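PDB 3FOJ: uncharacterized protein from Staphylococcus saprophyticus subsp. saprophyticus ATCC 15305, which is of unknown function but consists largely of a rhodanese-like domain, so it may handle sulfur as many rhodaneses do. Local coordinates for residues I21-T26 and Y60-A65; N56-I61 and G80-N85. One frame throughout, in Å; residues are numbered along the deposited sequence.

Interaction 1. Residues I21-T26 and Y60-A65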
ATOM      1  N   ILE A  21      -1.810   3.221   4.434  1.00 12.52           N
ATOM      2  CA  ILE A  21      -1.624   2.108   3.512  1.00 11.62           C
ATOM      3  C   ILE A  21      -2.540   2.292   2.307  1.00 11.22           C
ATOM      4  O   ILE A  21      -3.707   2.644   2.465  1.00 11.34           O
ATOM      5  CB  ILE A  21      -1.979   0.756   4.169  1.00 12.10           C
ATOM      6  CG1 ILE A  21      -1.044   0.487   5.348  1.00 13.65           C
ATOM      7  CG2 ILE A  21      -1.896  -0.366   3.138  1.00 13.49           C
ATOM      8  CD1 ILE A  21      -1.428  -0.735   6.156  1.00 16.59           C
ATOM      9  N   VAL A  22      -1.998   2.067   1.112  1.00  8.77           N
ATOM     10  CA  VAL A  22      -2.765   2.164  -0.125  1.00 10.85           C
ATOM     11  C   VAL A  22      -2.649   0.826  -0.858  1.00  9.87           C
ATOM     12  O   VAL A  22      -1.552   0.401  -1.241  1.00 10.26           O
ATOM     13  CB  VAL A  22      -2.248   3.298  -1.051  1.00  9.14           C
ATOM     14  CG1 VAL A  22      -3.054   3.323  -2.343  1.00 11.21           C
ATOM     15  CG2 VAL A  22      -2.352   4.643  -0.340  1.00 12.22           C
ATOM     16  N   ASP A  23      -3.796   0.170  -1.016  1.00  9.64           N
ATOM     17  CA  ASP A  23      -3.934  -1.128  -1.679  1.00 10.23           C
ATOM     18  C   ASP A  23      -4.252  -0.828  -3.146  1.00 10.36           C
ATOM     19  O   ASP A  23      -5.319  -0.301  -3.448  1.00 10.60           O
ATOM     20  CB  ASP A  23      -5.103  -1.879  -1.028  1.00 11.35           C
ATOM     21  CG  ASP A  23      -5.256  -3.303  -1.528  1.00 11.91           C
ATOM     22  OD1 ASP A  23      -4.922  -3.592  -2.697  1.00 10.55           O
ATOM     23  OD2 ASP A  23      -5.746  -4.143  -0.740  1.00 13.85           O
ATOM     24  N   VAL A  24      -3.339  -1.172  -4.054  1.00  8.66           N
ATOM     25  CA  VAL A  24      -3.542  -0.879  -5.470  1.00  9.97           C
ATOM     26  C   VAL A  24      -4.020  -2.040  -6.350  1.00 10.65           C
ATOM     27  O   VAL A  24      -3.925  -1.982  -7.580  1.00 11.39           O
ATOM     28  CB  VAL A  24      -2.254  -0.251  -6.073  1.00  8.64           C
ATOM     29  CG1 VAL A  24      -1.906   1.028  -5.310  1.00  8.89           C
ATOM     30  CG2 VAL A  24      -1.087  -1.234  -5.985  1.00 10.15           C
ATOM     31  N   ARG A  25      -4.540  -3.089  -5.723  1.00 11.00           N
ATOM     32  CA  ARG A  25      -5.049  -4.238  -6.469  1.00 12.10           C
ATOM     33  C   ARG A  25      -6.387  -3.861  -7.103  1.00 13.63           C
ATOM     34  O   ARG A  25      -6.895  -2.764  -6.878  1.00 13.67           O
ATOM     35  CB  ARG A  25      -5.249  -5.432  -5.535  1.00 11.59           C
ATOM     36  CG  ARG A  25      -3.965  -5.974  -4.905  1.00 11.59           C
ATOM     37  CD  ARG A  25      -4.283  -7.090  -3.919  1.00 12.28           C
ATOM     38  NE  ARG A  25      -5.091  -6.591  -2.812  1.00 11.45           N
ATOM     39  CZ  ARG A  25      -5.785  -7.352  -1.972  1.00 10.45           C
ATOM     40  NH1 ARG A  25      -5.781  -8.674  -2.103  1.00 13.85           N
ATOM     41  NH2 ARG A  25      -6.491  -6.783  -1.003  1.00 10.14           N
ATOM     42  N   THR A  26      -6.959  -4.766  -7.892  1.00 16.89           N
ATOM     43  CA  THR A  26      -8.244  -4.482  -8.522  1.00 17.66           C
ATOM     44  C   THR A  26      -9.396  -4.827  -7.580  1.00 19.68           C
ATOM     45  O   THR A  26      -9.211  -5.534  -6.589  1.00 17.91           O
ATOM     46  CB  THR A  26      -8.414  -5.254  -9.854  1.00 19.62           C
ATOM     47  OG1 THR A  26      -8.302  -6.662  -9.620  1.00 21.67           O
ATOM     48  CG2 THR A  26      -7.354  -4.820 -10.856  1.00 20.43           C
ATOM     49  N   TYR A  60       2.424   3.701   2.434  1.00  7.94           N
ATOM     50  CA  TYR A  60       2.935   2.357   2.206  1.00  7.51           C
ATOM     51  C   TYR A  60       2.041   1.732   1.145  1.00  7.91           C
ATOM     52  O   TYR A  60       0.831   1.643   1.318  1.00  9.38           O
ATOM     53  CB  TYR A  60       2.915   1.559   3.512  1.00  8.92           C
ATOM     54  CG  TYR A  60       3.885   2.106   4.540  1.00  9.50           C
ATOM     55  CD1 TYR A  60       3.550   3.197   5.341  1.00 12.61           C
ATOM     56  CD2 TYR A  60       5.161   1.560   4.675  1.00 10.73           C
ATOM     57  CE1 TYR A  60       4.474   3.738   6.254  1.00 11.21           C
ATOM     58  CE2 TYR A  60       6.083   2.090   5.576  1.00 11.75           C
ATOM     59  CZ  TYR A  60       5.737   3.172   6.359  1.00 12.19           C
ATOM     60  OH  TYR A  60       6.658   3.685   7.246  1.00 13.45           O
ATOM     61  N   ILE A  61       2.651   1.302   0.046  1.00  7.05           N
ATOM     62  CA  ILE A  61       1.913   0.754  -1.085  1.00  7.70           C
ATOM     63  C   ILE A  61       1.986  -0.761  -1.167  1.00  8.70           C
ATOM     64  O   ILE A  61       3.068  -1.339  -1.113  1.00  7.54           O
ATOM     65  CB  ILE A  61       2.462   1.349  -2.397  1.00  6.73           C
ATOM     66  CG1 ILE A  61       2.635   2.873  -2.248  1.00  7.83           C
ATOM     67  CG2 ILE A  61       1.561   0.980  -3.561  1.00  8.38           C
ATOM     68  CD1 ILE A  61       1.370   3.641  -1.865  1.00  8.84           C
ATOM     69  N   ILE A  62       0.830  -1.404  -1.320  1.00  9.39           N
ATOM     70  CA  ILE A  62       0.792  -2.862  -1.401  1.00  9.75           C
ATOM     71  C   ILE A  62      -0.089  -3.357  -2.552  1.00 10.17           C
ATOM     72  O   ILE A  62      -1.110  -2.752  -2.873  1.00  9.63           O
ATOM     73  CB  ILE A  62       0.306  -3.468  -0.051  1.00  9.02           C
ATOM     74  CG1 ILE A  62       0.565  -4.970  -0.030  1.00  9.82           C
ATOM     75  CG2 ILE A  62      -1.174  -3.166   0.169  1.00 10.30           C
ATOM     76  CD1 ILE A  62       0.308  -5.598   1.328  1.00 11.71           C
ATOM     77  N   CYS A  63       0.335  -4.448  -3.183  1.00  8.74           N
ATOM     78  CA  CYS A  63      -0.403  -5.045  -4.286  0.50  9.29           C
ATOM     79  C   CYS A  63      -0.426  -6.549  -4.042  1.00 10.48           C
ATOM     80  O   CYS A  63      -0.172  -6.998  -2.930  1.00 10.04           O
ATOM     81  CB  CYS A  63       0.273  -4.731  -5.623  0.50  8.78           C
ATOM     82  SG  CYS A  63       1.928  -5.420  -5.824  0.50 18.91           S
ATOM     83  N   LYS A  64      -0.736  -7.329  -5.070  1.00 11.17           N
ATOM     84  CA  LYS A  64      -0.775  -8.777  -4.912  1.00 13.25           C
ATOM     85  C   LYS A  64       0.599  -9.405  -4.666  1.00 13.33           C
ATOM     86  O   LYS A  64       0.772 -10.163  -3.709  1.00 12.84           O
ATOM     87  CB  LYS A  64      -1.407  -9.432  -6.147  1.00 15.23           C
ATOM     88  CG  LYS A  64      -1.295 -10.957  -6.167  1.00 19.13           C
ATOM     89  CD  LYS A  64      -1.635 -11.510  -7.544  1.00 24.12           C
ATOM     90  CE  LYS A  64      -1.267 -12.985  -7.663  1.00 26.90           C
ATOM     91  NZ  LYS A  64      -1.392 -13.470  -9.067  1.00 29.65           N
ATOM     92  N   ALA A  65       1.575  -9.073  -5.511  1.00 15.87           N
ATOM     93  CA  ALA A  65       2.905  -9.676  -5.407  1.00 18.36           C
ATOM     94  C   ALA A  65       4.119  -8.812  -5.060  1.00 19.97           C
ATOM     95  O   ALA A  65       5.203  -9.353  -4.841  1.00 23.43           O
ATOM     96  CB  ALA A  65       3.197 -10.457  -6.689  1.00 17.37           C
TER
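Arg25 lays its aliphatic stem against the Cys63-Lys64 peptide, CG 3.5 Å from Lys64 N, yet its guanidinium turns back to clamp Asp23 of its own segment. The bend comes at chi3 (-63°), which swings NE back beside the carboxylate. The grip is side-on: NE meets the syn lone pair of Asp23 OD1 in the guanidinium plane, and NH2 forms a salt bridge to OD2 at 2.8 Å. OD1 also accepts from Arg25 N, closing an Asx turn, and this fixes the rotation of the carboxylate as the chain leaves the sheet. Before this turn, the parallel strands pair through Val22 N to Tyr60 O (2.9 Å), Ile62 N to Val22 O and Val24 N to Ile62 O.

Branched aliphatics, well suited to extended chains, fill both faces: Val22 CB rests on Ile61 CD1 at 3.7 Å, and Ile21 CG2 on Ile62 CG2 at 4.1 Å. Val24 crosses Ile61 at about a right angle, CG1 to CG2 3.9 Å, and its other methyl meets Cys63 CB. Cys63 probably occupies the place of the sulfur-carrying cysteine of rhodaneses. Helix 67-77 packs on Ile61; on the other face Met90 of helix 89-93 touches Ile62, and also Arg25 beyond the strand end. Strand 39-40 continues the sheet past strand 20-23.

Interaction 2. Residues N56-I61 and G80-N85; sequences NETYYI and GVNAVN
Asn82 N donates to a water 2.8 Å away, and the same water hydrogen-bonds Glu57 O, bridging the two segments just before they pair. Direct pairing follows. Tyr59 N bonds to Asn82 O, Val84 N to Tyr59 O and Ile61 N to Val84 O, each at 2.9 Å; the last is the straightest, with an angle of 169° at the hydrogen.

On one face Val84 is the main filler. It lies side by side with Tyr60, its CB 3.8 Å from ring atom CD2, while its CG2 reaches Thr58 CG2 at 3.8 Å. Chi1 of -178° sets Val84 CG1 anti to the backbone N, where it too meets CD2 and CE2 of that ring. Beta-branched valine suits this extended backbone.

On the other face Tyr59 brings a ring edge to Asn82 O and crosses Val81 at about a right angle, CD1 to CG1 4.2 Å; its hydroxyl is bound by Asn54 N. Small Ala83 sets only CB near Ile61 CG1, where helix 67-77 packs close by. Asn85 OD1 is hydrogen-bonded to Ser69 OG and its ND2 to Gly66 O, tying its strand to the loop and helix that follow Cys63. Gly80, which with no side chain takes a positive phi easily, closes helix 67-77 in a Schellman motif. Strand 58-62, helix 67-77 and strand 82-86 form a beta-alpha-beta unit, the building block of the rhodanese-like alpha/beta fold.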
ATOM      1  N   ASN A  56       2.885  15.987   3.026  1.00 14.42           N
ATOM      2  CA  ASN A  56       3.562  16.009   4.317  1.00 15.18           C
ATOM      3  C   ASN A  56       3.575  14.634   4.982  1.00 14.92           C
ATOM      4  O   ASN A  56       4.161  14.457   6.050  1.00 15.07           O
ATOM      5  CB  ASN A  56       2.873  17.028   5.231  1.00 15.03           C
ATOM      6  CG  ASN A  56       3.816  17.634   6.254  1.00 16.73           C
ATOM      7  OD1 ASN A  56       4.890  18.133   5.908  1.00 17.97           O
ATOM      8  ND2 ASN A  56       3.412  17.610   7.517  1.00 18.61           N
ATOM      9  N   GLU A  57       2.942  13.659   4.338  1.00 13.91           N
ATOM     10  CA  GLU A  57       2.858  12.312   4.889  1.00 14.40           C
ATOM     11  C   GLU A  57       3.530  11.255   4.021  1.00 13.64           C
ATOM     12  O   GLU A  57       3.972  11.535   2.908  1.00 13.66           O
ATOM     13  CB  GLU A  57       1.390  11.941   5.099  1.00 17.00           C
ATOM     14  CG  GLU A  57       0.646  12.911   6.005  1.00 21.46           C
ATOM     15  CD  GLU A  57      -0.849  12.670   6.022  1.00 24.35           C
ATOM     16  OE1 GLU A  57      -1.269  11.542   6.343  1.00 27.90           O
ATOM     17  OE2 GLU A  57      -1.607  13.615   5.713  1.00 27.17           O
ATOM     18  N   THR A  58       3.598  10.037   4.549  1.00 12.68           N
ATOM     19  CA  THR A  58       4.207   8.915   3.840  1.00 11.91           C
ATOM     20  C   THR A  58       3.173   7.817   3.642  1.00 10.51           C
ATOM     21  O   THR A  58       2.339   7.571   4.510  1.00 10.81           O
ATOM     22  CB  THR A  58       5.405   8.355   4.622  1.00 12.50           C
ATOM     23  OG1 THR A  58       6.363   9.400   4.822  1.00 16.43           O
ATOM     24  CG2 THR A  58       6.064   7.212   3.853  1.00 13.58           C
ATOM     25  N   TYR A  59       3.235   7.154   2.491  1.00 10.13           N
ATOM     26  CA  TYR A  59       2.283   6.099   2.171  1.00  9.96           C
ATOM     27  C   TYR A  59       2.949   4.769   1.839  1.00  8.89           C
ATOM     28  O   TYR A  59       3.906   4.717   1.066  1.00 10.56           O
ATOM     29  CB  TYR A  59       1.405   6.541   0.998  1.00  9.90           C
ATOM     30  CG  TYR A  59       0.603   7.783   1.293  1.00  9.82           C
ATOM     31  CD1 TYR A  59       1.186   9.054   1.242  1.00  9.57           C
ATOM     32  CD2 TYR A  59      -0.730   7.687   1.685  1.00 10.20           C
ATOM     33  CE1 TYR A  59       0.452  10.194   1.579  1.00 10.31           C
ATOM     34  CE2 TYR A  59      -1.464   8.807   2.024  1.00 10.81           C
ATOM     35  CZ  TYR A  59      -0.873  10.057   1.972  1.00 12.17           C
ATOM     36  OH  TYR A  59      -1.616  11.158   2.328  1.00 11.88           O
ATOM     37  N   TYR A  60       2.424   3.701   2.434  1.00  7.94           N
ATOM     38  CA  TYR A  60       2.935   2.357   2.206  1.00  7.51           C
ATOM     39  C   TYR A  60       2.041   1.732   1.145  1.00  7.91           C
ATOM     40  O   TYR A  60       0.831   1.643   1.318  1.00  9.38           O
ATOM     41  CB  TYR A  60       2.915   1.559   3.512  1.00  8.92           C
ATOM     42  CG  TYR A  60       3.885   2.106   4.540  1.00  9.50           C
ATOM     43  CD1 TYR A  60       3.550   3.197   5.341  1.00 12.61           C
ATOM     44  CD2 TYR A  60       5.161   1.560   4.675  1.00 10.73           C
ATOM     45  CE1 TYR A  60       4.474   3.738   6.254  1.00 11.21           C
ATOM     46  CE2 TYR A  60       6.083   2.090   5.576  1.00 11.75           C
ATOM     47  CZ  TYR A  60       5.737   3.172   6.359  1.00 12.19           C
ATOM     48  OH  TYR A  60       6.658   3.685   7.246  1.00 13.45           O
ATOM     49  N   ILE A  61       2.651   1.302   0.046  1.00  7.05           N
ATOM     50  CA  ILE A  61       1.913   0.754  -1.085  1.00  7.70           C
ATOM     51  C   ILE A  61       1.986  -0.761  -1.167  1.00  8.70           C
ATOM     52  O   ILE A  61       3.068  -1.339  -1.113  1.00  7.54           O
ATOM     53  CB  ILE A  61       2.462   1.349  -2.397  1.00  6.73           C
ATOM     54  CG1 ILE A  61       2.635   2.873  -2.248  1.00  7.83           C
ATOM     55  CG2 ILE A  61       1.561   0.980  -3.561  1.00  8.38           C
ATOM     56  CD1 ILE A  61       1.370   3.641  -1.865  1.00  8.84           C
ATOM     57  N   GLY A  80       6.504  13.793  -6.417  1.00 13.89           N
ATOM     58  CA  GLY A  80       6.596  14.485  -5.139  1.00 14.47           C
ATOM     59  C   GLY A  80       5.946  13.864  -3.917  1.00 14.73           C
ATOM     60  O   GLY A  80       5.799  14.525  -2.891  1.00 16.12           O
ATOM     61  N   VAL A  81       5.565  12.597  -4.016  1.00 13.92           N
ATOM     62  CA  VAL A  81       4.921  11.905  -2.909  1.00 12.99           C
ATOM     63  C   VAL A  81       5.900  10.980  -2.191  1.00 13.06           C
ATOM     64  O   VAL A  81       6.774  10.383  -2.820  1.00 14.22           O
ATOM     65  CB  VAL A  81       3.723  11.068  -3.420  1.00 12.25           C
ATOM     66  CG1 VAL A  81       3.088  10.294  -2.272  1.00 13.17           C
ATOM     67  CG2 VAL A  81       2.699  11.983  -4.082  1.00 16.44           C
ATOM     68  N   ASN A  82       5.757  10.869  -0.873  1.00 12.83           N
ATOM     69  CA  ASN A  82       6.619   9.991  -0.088  1.00 12.60           C
ATOM     70  C   ASN A  82       5.958   8.624  -0.026  1.00 10.81           C
ATOM     71  O   ASN A  82       4.904   8.467   0.586  1.00 11.63           O
ATOM     72  CB  ASN A  82       6.804  10.538   1.327  1.00 15.71           C
ATOM     73  CG  ASN A  82       7.288  11.968   1.333  1.00 20.29           C
ATOM     74  OD1 ASN A  82       6.495  12.906   1.452  1.00 23.30           O
ATOM     75  ND2 ASN A  82       8.594  12.148   1.185  1.00 19.83           N
ATOM     76  N   ALA A  83       6.582   7.632  -0.653  1.00 10.01           N
ATOM     77  CA  ALA A  83       6.017   6.287  -0.680  1.00  9.51           C
ATOM     78  C   ALA A  83       7.043   5.200  -0.383  1.00 10.62           C
ATOM     79  O   ALA A  83       8.226   5.342  -0.686  1.00 11.88           O
ATOM     80  CB  ALA A  83       5.370   6.031  -2.031  1.00 10.39           C
ATOM     81  N   VAL A  84       6.560   4.111   0.204  1.00  8.78           N
ATOM     82  CA  VAL A  84       7.388   2.971   0.571  1.00  8.53           C
ATOM     83  C   VAL A  84       6.716   1.697   0.075  1.00  8.68           C
ATOM     84  O   VAL A  84       5.516   1.509   0.264  1.00  8.25           O
ATOM     85  CB  VAL A  84       7.558   2.889   2.101  1.00  8.22           C
ATOM     86  CG1 VAL A  84       8.468   1.723   2.463  1.00  8.74           C
ATOM     87  CG2 VAL A  84       8.121   4.203   2.632  1.00  7.56           C
ATOM     88  N   ASN A  85       7.490   0.823  -0.560  1.00  7.86           N
ATOM     89  CA  ASN A  85       6.939  -0.421  -1.078  1.00  9.64           C
ATOM     90  C   ASN A  85       6.872  -1.507  -0.008  1.00  9.31           C
ATOM     91  O   ASN A  85       7.760  -1.613   0.835  1.00 11.29           O
ATOM     92  CB  ASN A  85       7.793  -0.919  -2.248  1.00 10.77           C
ATOM     93  CG  ASN A  85       7.165  -2.100  -2.959  1.00 12.57           C
ATOM     94  OD1 ASN A  85       5.993  -2.059  -3.314  1.00 14.33           O
ATOM     95  ND2 ASN A  85       7.944  -3.153  -3.175  1.00 13.94           N
TER
HETATM   96  O   HOH W   1       3.665  12.313   0.369  1.00 29.32           O

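Overall arrangement
Strand 58-62 serves both contacts, pairing with strand 20-23 in interaction 1 and with strand 82-86 in interaction 2, so the two are successive seams of one parallel sheet. They meet where Val22 CG2 packs 4.0 Å from Tyr59 CD2. Both are largely buried, but interaction 1 lies near the middle of the chain and interaction 2 farther out. Their chemistry follows their place: at the C-terminal strand ends, interaction 1 carries an Asp-Arg clamp, and the Asp23 side chain lies about 8 Å from a bound sodium ion, whereas interaction 2 begins at the N-terminal ends with a water bridge and relies on tyrosine rings against aliphatic side chains.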